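Long-range contacts in putative iron-regulated protein A (Parabacteroides distasonis ATCC 8503, PDB 4ECG), which binds calcium and is a putative iron-regulated, imelysin-like protein of the M75 peptidase family, possibly a metallopeptidase, with its exact role unknown: residues F16-P27 and M321-M330; Y58-I66 and F169-K178. All coordinates share one frame; numbering follows the deposited sequence.

Contact 1: F16-P27 and M321-M330; sequences FKNLPADSGAKP and MINPTLDSLM
Asn323 reaches across to the loop 16-27 from the break between helices 315-322 and 324-343, where it serves as N-cap of the second helix. Its amide is divided between two tasks. ND2 donates to Pro20 O at 2.9 Å, from above the carbonyl plane, and far more straight to Asp22 OD1 (3.1 Å, 172°), taking the anti lone pair of a carboxylate whose plane stands at right angles to the amide. OD1 turns back to cap the helix, accepting from Leu326 N and weakly from Thr325 N. With CG anti to the backbone N (chi1 -171°), the side chain spans helix end and loop at once. The end of helix 315-322 is gripped too: Ser23 N donates to Ile322 O at 2.6 Å, and Ser23 OG bonds to Met321 O in the carbonyl plane while accepting from Ala25 N, an ST turn.

Apolar groups flank these bonds. Leu326 CD1 meets the edge of the Phe16 ring, Leu329 CB lies 3.8 Å from Phe16 CE1, and the selenium of Met330 makes an oblique Met-aromatic contact. At the other end Ile322 CD1 packs on Pro27 CD. Further out, Lys378 forms a salt bridge with Asp22 OD1, and Val374 of helix 355-377 backs Leu19 and Leu326. A water bound by Gly24 N donates to Ala25 O and, at 3.2 Å, to Ile322 O.

Contact 2: Y58-I66 and F169-K178; sequences YKNAVDKFI and FAKNELEYLK
Ile66 lays its CD1 methyl over the last turn of the segment 169-178, 3.5 Å from both Leu174 O and Lys178 CB, the latter tighter than usual for two carbons. This is antiparallel packing of two long helices, 29-68 and 171-196, within the mainly helical imelysin fold; the local axes approach to 10.3 Å at 163°. The seam is apolar. Val62 CG1 meets Leu177 CG, while Leu174 CD2 touches both aromatic groups, lying over one face of the Phe169 ring near its rim and 3.9 Å from Phe65 CE2.

Phe65 and Phe169 come from opposite directions and meet obliquely, their planes 52° apart, with Phe169 CE2 at the Phe65 edge, 3.7 Å from Phe65 CZ. Phe65 gets there because its CG stands anti to the backbone N (chi1 169°), swinging the ring out to the start of the partner helix. Leu164 touches both rings, and Arg162 makes a cation-pi contact with Phe169. Asp163 and Glu165, which flank Leu164 in the chain and ligate a calcium ion, lie about 9 Å from Phe169 and Phe65 respectively, side chain to side chain.

Charged chains border the seam. Lys59 bends at chi2 to bring NZ back to Asp63, one helical turn on, in a salt bridge of 2.9 Å to the syn lone pair of OD1. The Asp63 carboxylate probably tempers the repulsion between Lys59 NZ and Lys178 NZ, which stay 6.5 Å apart; Lys178 NZ itself reaches weakly to Glu175. Across the seam, the aliphatic part of Lys178 lies against this pair, its CG 3.7 Å from Lys59 NZ.

In the fold
From the N terminus the chain first runs through the loop 16-27, which contact 1 joins to the end of helix 315-322 and the start of helix 324-343, nearly 300 residues later. It then enters helix 29-68, whose far part carries the first half of contact 2. After helix 71-89, several short helices and the small two-stranded sheet, helix 171-196 returns to close that smaller loop, nested wholly inside the larger one. The two contacts lie on opposite sides of the chain's centre, with centres about 52 Å apart. Contact 1 ties the N-terminal segment to the C-terminal helices; contact 2 joins two long helices at the other end, near a calcium site.

Contact 1: F16-P27 and M321-M330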
# COMPACT_ATOMS: atom_id res chain seq x y z
N PHE A 16 0.42 20.35 -16.10
CA PHE A 16 -0.94 19.94 -15.72
C PHE A 16 -1.97 21.06 -15.53
O PHE A 16 -3.15 20.82 -15.77
CB PHE A 16 -0.89 19.13 -14.44
CG PHE A 16 -0.27 17.77 -14.60
CD1 PHE A 16 -0.80 16.86 -15.52
CD2 PHE A 16 0.81 17.39 -13.83
CE1 PHE A 16 -0.26 15.60 -15.68
CE2 PHE A 16 1.38 16.13 -13.99
CZ PHE A 16 0.84 15.23 -14.91
N LYS A 17 -1.52 22.25 -15.11
CA LYS A 17 -2.39 23.42 -14.88
C LYS A 17 -2.44 24.37 -16.09
O LYS A 17 -3.06 25.40 -16.02
CB LYS A 17 -1.91 24.18 -13.61
CG LYS A 17 -2.44 23.60 -12.28
CD LYS A 17 -1.48 23.78 -11.07
CE LYS A 17 -1.80 24.95 -10.12
NZ LYS A 17 -1.55 24.60 -8.68
N ASN A 18 -1.76 24.01 -17.19
CA ASN A 18 -1.66 24.82 -18.43
C ASN A 18 -1.63 23.83 -19.60
O ASN A 18 -0.57 23.51 -20.15
CB ASN A 18 -0.38 25.68 -18.48
CG ASN A 18 -0.29 26.70 -17.35
OD1 ASN A 18 -0.82 27.80 -17.44
ND2 ASN A 18 0.40 26.32 -16.26
N LEU A 19 -2.80 23.30 -19.93
CA LEU A 19 -2.94 22.31 -20.97
C LEU A 19 -3.49 22.95 -22.23
O LEU A 19 -4.12 24.03 -22.18
CB LEU A 19 -3.87 21.19 -20.50
CG LEU A 19 -3.29 20.25 -19.46
CD1 LEU A 19 -4.43 19.65 -18.69
CD2 LEU A 19 -2.41 19.16 -20.08
N PRO A 20 -3.25 22.28 -23.38
CA PRO A 20 -3.95 22.69 -24.60
C PRO A 20 -5.39 22.17 -24.52
O PRO A 20 -5.71 21.35 -23.64
CB PRO A 20 -3.17 21.97 -25.72
CG PRO A 20 -2.57 20.74 -25.06
CD PRO A 20 -2.34 21.12 -23.61
N ALA A 21 -6.21 22.65 -25.44
CA ALA A 21 -7.61 22.23 -25.59
C ALA A 21 -7.76 20.71 -25.69
O ALA A 21 -6.92 20.04 -26.32
CB ALA A 21 -8.19 22.89 -26.84
N ASP A 22 -8.81 20.14 -25.06
CA ASP A 22 -9.12 18.70 -25.28
C ASP A 22 -9.35 18.41 -26.78
O ASP A 22 -9.62 19.34 -27.56
CB ASP A 22 -10.35 18.26 -24.48
CG ASP A 22 -10.07 18.11 -22.97
OD1 ASP A 22 -8.90 18.35 -22.56
OD2 ASP A 22 -11.05 17.79 -22.21
N SER A 23 -9.27 17.13 -27.19
CA SER A 23 -9.49 16.80 -28.61
C SER A 23 -10.94 17.05 -29.04
O SER A 23 -11.20 17.49 -30.13
CB SER A 23 -9.11 15.34 -28.93
OG SER A 23 -10.10 14.49 -28.39
N GLY A 24 -11.88 16.78 -28.14
CA GLY A 24 -13.30 16.81 -28.44
C GLY A 24 -13.90 15.42 -28.39
O GLY A 24 -15.11 15.29 -28.24
N ALA A 25 -13.07 14.38 -28.56
CA ALA A 25 -13.50 12.99 -28.37
C ALA A 25 -13.84 12.82 -26.88
O ALA A 25 -13.08 13.23 -26.03
CB ALA A 25 -12.41 12.01 -28.77
N LYS A 26 -15.01 12.26 -26.59
CA LYS A 26 -15.36 11.86 -25.25
C LYS A 26 -15.66 10.37 -25.25
O LYS A 26 -16.33 9.87 -26.13
CB LYS A 26 -16.55 12.66 -24.74
CG LYS A 26 -16.30 14.17 -24.76
CD LYS A 26 -17.03 14.93 -23.65
CE LYS A 26 -17.47 16.32 -24.12
NZ LYS A 26 -17.78 17.23 -22.99
N PRO A 27 -15.16 9.63 -24.26
CA PRO A 27 -15.40 8.20 -24.27
C PRO A 27 -16.87 7.83 -24.02
O PRO A 27 -17.57 8.53 -23.30
CB PRO A 27 -14.52 7.68 -23.13
CG PRO A 27 -14.31 8.83 -22.22
CD PRO A 27 -14.39 10.06 -23.07
N MSE A 321 -6.96 9.76 -25.82
CA MSE A 321 -8.09 10.12 -26.68
C MSE A 321 -8.66 11.51 -26.35
O MSE A 321 -8.96 12.28 -27.25
CB MSE A 321 -9.18 9.02 -26.55
CG MSE A 321 -10.48 9.17 -27.41
SE MSE A 321 -12.09 8.36 -26.53
CE MSE A 321 -11.29 6.54 -26.31
N ILE A 322 -8.80 11.84 -25.06
CA ILE A 322 -9.38 13.12 -24.59
C ILE A 322 -8.38 14.28 -24.78
O ILE A 322 -8.72 15.34 -25.33
CB ILE A 322 -9.87 13.05 -23.11
CG1 ILE A 322 -10.98 12.01 -22.94
CG2 ILE A 322 -10.50 14.36 -22.67
CD1 ILE A 322 -11.24 11.59 -21.51
N ASN A 323 -7.12 14.05 -24.38
CA ASN A 323 -6.07 15.07 -24.52
C ASN A 323 -4.67 14.46 -24.56
O ASN A 323 -4.11 14.17 -23.50
CB ASN A 323 -6.19 16.04 -23.36
CG ASN A 323 -5.30 17.23 -23.50
OD1 ASN A 323 -4.12 17.09 -23.79
ND2 ASN A 323 -5.86 18.43 -23.31
N PRO A 324 -4.09 14.24 -25.77
CA PRO A 324 -2.74 13.58 -25.84
C PRO A 324 -1.65 14.19 -24.95
O PRO A 324 -0.81 13.45 -24.44
CB PRO A 324 -2.36 13.69 -27.30
CG PRO A 324 -3.66 13.79 -28.04
CD PRO A 324 -4.63 14.50 -27.11
N THR A 325 -1.69 15.51 -24.74
CA THR A 325 -0.68 16.22 -23.98
C THR A 325 -0.80 15.86 -22.49
O THR A 325 0.18 15.59 -21.84
CB THR A 325 -0.78 17.75 -24.20
OG1 THR A 325 -0.71 18.03 -25.60
CG2 THR A 325 0.35 18.51 -23.51
N LEU A 326 -2.01 15.85 -21.96
CA LEU A 326 -2.24 15.49 -20.58
C LEU A 326 -1.77 14.05 -20.36
O LEU A 326 -1.10 13.78 -19.38
CB LEU A 326 -3.73 15.62 -20.21
CG LEU A 326 -4.21 14.95 -18.93
CD1 LEU A 326 -3.50 15.51 -17.71
CD2 LEU A 326 -5.71 15.18 -18.83
N ASP A 327 -2.12 13.14 -21.26
CA ASP A 327 -1.67 11.75 -21.11
C ASP A 327 -0.13 11.65 -21.13
O ASP A 327 0.52 10.94 -20.33
CB ASP A 327 -2.22 10.84 -22.21
CG ASP A 327 -1.55 9.48 -22.21
OD1 ASP A 327 -1.71 8.78 -21.20
OD2 ASP A 327 -0.84 9.13 -23.17
N SER A 328 0.45 12.36 -22.08
CA SER A 328 1.88 12.35 -22.24
C SER A 328 2.51 12.93 -20.98
O SER A 328 3.50 12.39 -20.51
CB SER A 328 2.23 13.14 -23.48
OG SER A 328 3.60 13.12 -23.65
N LEU A 329 1.91 13.96 -20.39
CA LEU A 329 2.46 14.53 -19.15
C LEU A 329 2.37 13.53 -17.94
O LEU A 329 3.22 13.58 -17.03
CB LEU A 329 1.79 15.86 -18.82
CG LEU A 329 2.26 17.12 -19.53
CD1 LEU A 329 1.28 18.22 -19.13
CD2 LEU A 329 3.73 17.52 -19.22
N MSE A 330 1.33 12.68 -17.94
CA MSE A 330 1.10 11.64 -16.96
C MSE A 330 2.04 10.48 -17.10
O MSE A 330 2.51 9.94 -16.09
CB MSE A 330 -0.32 11.08 -17.06
CG MSE A 330 -1.42 11.95 -16.42
SE MSE A 330 -1.41 11.96 -14.50
CE MSE A 330 -0.98 10.12 -14.11
O HOH W 1 -11.85 15.69 -25.60

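Contact 2: Y58-I66 and F169-K178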
# COMPACT_ATOMS: atom_id res chain seq x y z
N TYR A 58 4.21 -16.94 3.27
CA TYR A 58 4.75 -16.27 4.43
C TYR A 58 4.36 -16.96 5.76
O TYR A 58 5.22 -17.17 6.60
CB TYR A 58 4.39 -14.81 4.44
CG TYR A 58 4.63 -14.19 5.79
CD1 TYR A 58 5.88 -13.72 6.17
CD2 TYR A 58 3.58 -14.04 6.68
CE1 TYR A 58 6.07 -13.16 7.46
CE2 TYR A 58 3.75 -13.44 7.92
CZ TYR A 58 4.98 -13.03 8.32
OH TYR A 58 5.04 -12.55 9.57
N LYS A 59 3.09 -17.33 5.93
CA LYS A 59 2.64 -17.95 7.19
C LYS A 59 3.29 -19.35 7.33
O LYS A 59 3.77 -19.68 8.42
CB LYS A 59 1.09 -17.94 7.27
CG LYS A 59 0.39 -19.00 8.10
CD LYS A 59 0.40 -18.63 9.57
CE LYS A 59 -0.22 -19.73 10.42
NZ LYS A 59 0.29 -19.57 11.81
N ASN A 60 3.38 -20.12 6.24
CA ASN A 60 4.09 -21.41 6.25
C ASN A 60 5.56 -21.25 6.60
O ASN A 60 6.07 -22.04 7.38
CB ASN A 60 3.92 -22.21 4.94
CG ASN A 60 2.48 -22.67 4.72
OD1 ASN A 60 1.78 -22.97 5.67
ND2 ASN A 60 2.02 -22.66 3.48
N ALA A 61 6.21 -20.20 6.11
CA ALA A 61 7.62 -19.97 6.43
C ALA A 61 7.80 -19.54 7.88
O ALA A 61 8.70 -20.00 8.54
CB ALA A 61 8.24 -18.94 5.49
N VAL A 62 6.96 -18.64 8.38
CA VAL A 62 6.96 -18.27 9.79
C VAL A 62 6.72 -19.53 10.68
O VAL A 62 7.40 -19.74 11.65
CB VAL A 62 5.88 -17.19 10.08
CG1 VAL A 62 5.52 -17.18 11.56
CG2 VAL A 62 6.34 -15.82 9.62
N ASP A 63 5.78 -20.35 10.31
CA ASP A 63 5.50 -21.59 11.08
C ASP A 63 6.69 -22.52 11.16
O ASP A 63 6.94 -23.13 12.18
CB ASP A 63 4.38 -22.39 10.44
CG ASP A 63 2.97 -21.87 10.81
OD1 ASP A 63 2.87 -20.98 11.70
OD2 ASP A 63 1.98 -22.38 10.20
N LYS A 64 7.37 -22.67 10.03
CA LYS A 64 8.51 -23.57 9.95
C LYS A 64 9.64 -23.03 10.85
O LYS A 64 10.27 -23.77 11.61
CB LYS A 64 8.92 -23.70 8.48
CG LYS A 64 10.26 -24.30 8.20
CD LYS A 64 10.52 -24.31 6.67
CE LYS A 64 11.68 -25.24 6.30
NZ LYS A 64 11.80 -25.45 4.85
N PHE A 65 9.88 -21.72 10.79
CA PHE A 65 10.78 -21.10 11.77
C PHE A 65 10.34 -21.27 13.23
O PHE A 65 11.15 -21.65 14.09
CB PHE A 65 10.95 -19.61 11.54
CG PHE A 65 11.65 -18.91 12.67
CD1 PHE A 65 12.95 -19.21 12.97
CD2 PHE A 65 11.00 -17.98 13.44
CE1 PHE A 65 13.60 -18.62 14.06
CE2 PHE A 65 11.65 -17.34 14.49
CZ PHE A 65 12.96 -17.66 14.80
N ILE A 66 9.09 -20.97 13.56
CA ILE A 66 8.67 -21.12 14.96
C ILE A 66 8.97 -22.52 15.47
O ILE A 66 9.60 -22.67 16.52
CB ILE A 66 7.21 -20.72 15.20
CG1 ILE A 66 7.13 -19.18 15.06
CG2 ILE A 66 6.75 -21.18 16.58
CD1 ILE A 66 5.72 -18.61 14.98
N PHE A 169 14.63 -14.46 21.26
CA PHE A 169 13.16 -14.48 21.40
C PHE A 169 12.72 -14.88 22.79
O PHE A 169 13.29 -15.82 23.35
CB PHE A 169 12.56 -15.50 20.41
CG PHE A 169 12.19 -14.94 19.06
CD1 PHE A 169 10.95 -14.37 18.87
CD2 PHE A 169 13.04 -15.03 18.00
CE1 PHE A 169 10.58 -13.87 17.64
CE2 PHE A 169 12.68 -14.54 16.76
CZ PHE A 169 11.45 -13.95 16.58
N ALA A 170 11.71 -14.20 23.33
CA ALA A 170 10.91 -14.76 24.43
C ALA A 170 9.90 -15.83 23.89
O ALA A 170 9.37 -15.65 22.80
CB ALA A 170 10.17 -13.65 25.19
N LYS A 171 9.65 -16.91 24.65
CA LYS A 171 8.70 -18.00 24.28
C LYS A 171 7.35 -17.35 23.90
O LYS A 171 6.73 -17.74 22.93
CB LYS A 171 8.51 -19.02 25.46
CG LYS A 171 8.42 -20.57 25.20
CD LYS A 171 7.61 -21.38 26.33
CE LYS A 171 8.06 -22.84 26.78
NZ LYS A 171 8.85 -23.19 28.08
N ASN A 172 6.88 -16.39 24.70
CA ASN A 172 5.62 -15.71 24.42
C ASN A 172 5.67 -14.90 23.13
O ASN A 172 4.69 -14.79 22.43
CB ASN A 172 5.18 -14.79 25.56
CG ASN A 172 4.58 -15.53 26.73
OD1 ASN A 172 4.33 -16.71 26.64
ND2 ASN A 172 4.35 -14.81 27.86
N GLU A 173 6.83 -14.34 22.82
CA GLU A 173 6.99 -13.50 21.65
C GLU A 173 6.87 -14.35 20.40
O GLU A 173 6.38 -13.86 19.41
CB GLU A 173 8.34 -12.85 21.74
CG GLU A 173 8.67 -11.87 20.64
CD GLU A 173 10.05 -11.27 20.81
OE1 GLU A 173 10.76 -11.69 21.75
OE2 GLU A 173 10.39 -10.36 20.01
N LEU A 174 7.29 -15.62 20.46
CA LEU A 174 7.14 -16.54 19.34
C LEU A 174 5.68 -16.85 19.09
O LEU A 174 5.21 -16.85 17.94
CB LEU A 174 7.90 -17.85 19.58
CG LEU A 174 9.43 -17.70 19.39
CD1 LEU A 174 10.14 -18.85 20.07
CD2 LEU A 174 9.85 -17.59 17.92
N GLU A 175 4.95 -17.14 20.15
CA GLU A 175 3.53 -17.36 19.97
C GLU A 175 2.83 -16.07 19.43
O GLU A 175 1.90 -16.11 18.60
CB GLU A 175 2.93 -17.86 21.28
CG GLU A 175 1.47 -18.24 21.13
CD GLU A 175 1.20 -19.42 20.16
OE1 GLU A 175 2.13 -20.29 19.97
OE2 GLU A 175 0.03 -19.47 19.61
N TYR A 176 3.32 -14.90 19.87
CA TYR A 176 2.77 -13.63 19.44
C TYR A 176 2.95 -13.53 17.92
O TYR A 176 1.99 -13.35 17.20
CB TYR A 176 3.50 -12.52 20.24
CG TYR A 176 2.86 -11.13 20.24
CD1 TYR A 176 2.09 -10.65 19.16
CD2 TYR A 176 3.07 -10.28 21.31
CE1 TYR A 176 1.59 -9.36 19.15
CE2 TYR A 176 2.54 -9.01 21.29
CZ TYR A 176 1.79 -8.56 20.23
OH TYR A 176 1.24 -7.30 20.30
N LEU A 177 4.18 -13.75 17.45
CA LEU A 177 4.54 -13.77 16.03
C LEU A 177 3.63 -14.71 15.22
O LEU A 177 3.22 -14.37 14.10
CB LEU A 177 6.01 -14.16 15.84
CG LEU A 177 6.55 -14.31 14.40
CD1 LEU A 177 6.35 -13.00 13.60
CD2 LEU A 177 8.03 -14.82 14.33
N LYS A 178 3.34 -15.88 15.75
CA LYS A 178 2.44 -16.84 15.09
C LYS A 178 1.03 -16.25 14.99
O LYS A 178 0.42 -16.30 13.92
CB LYS A 178 2.38 -18.14 15.88
CG LYS A 178 1.67 -19.31 15.20
CD LYS A 178 1.30 -20.43 16.16
CE LYS A 178 2.26 -21.63 16.17
NZ LYS A 178 1.96 -22.57 17.33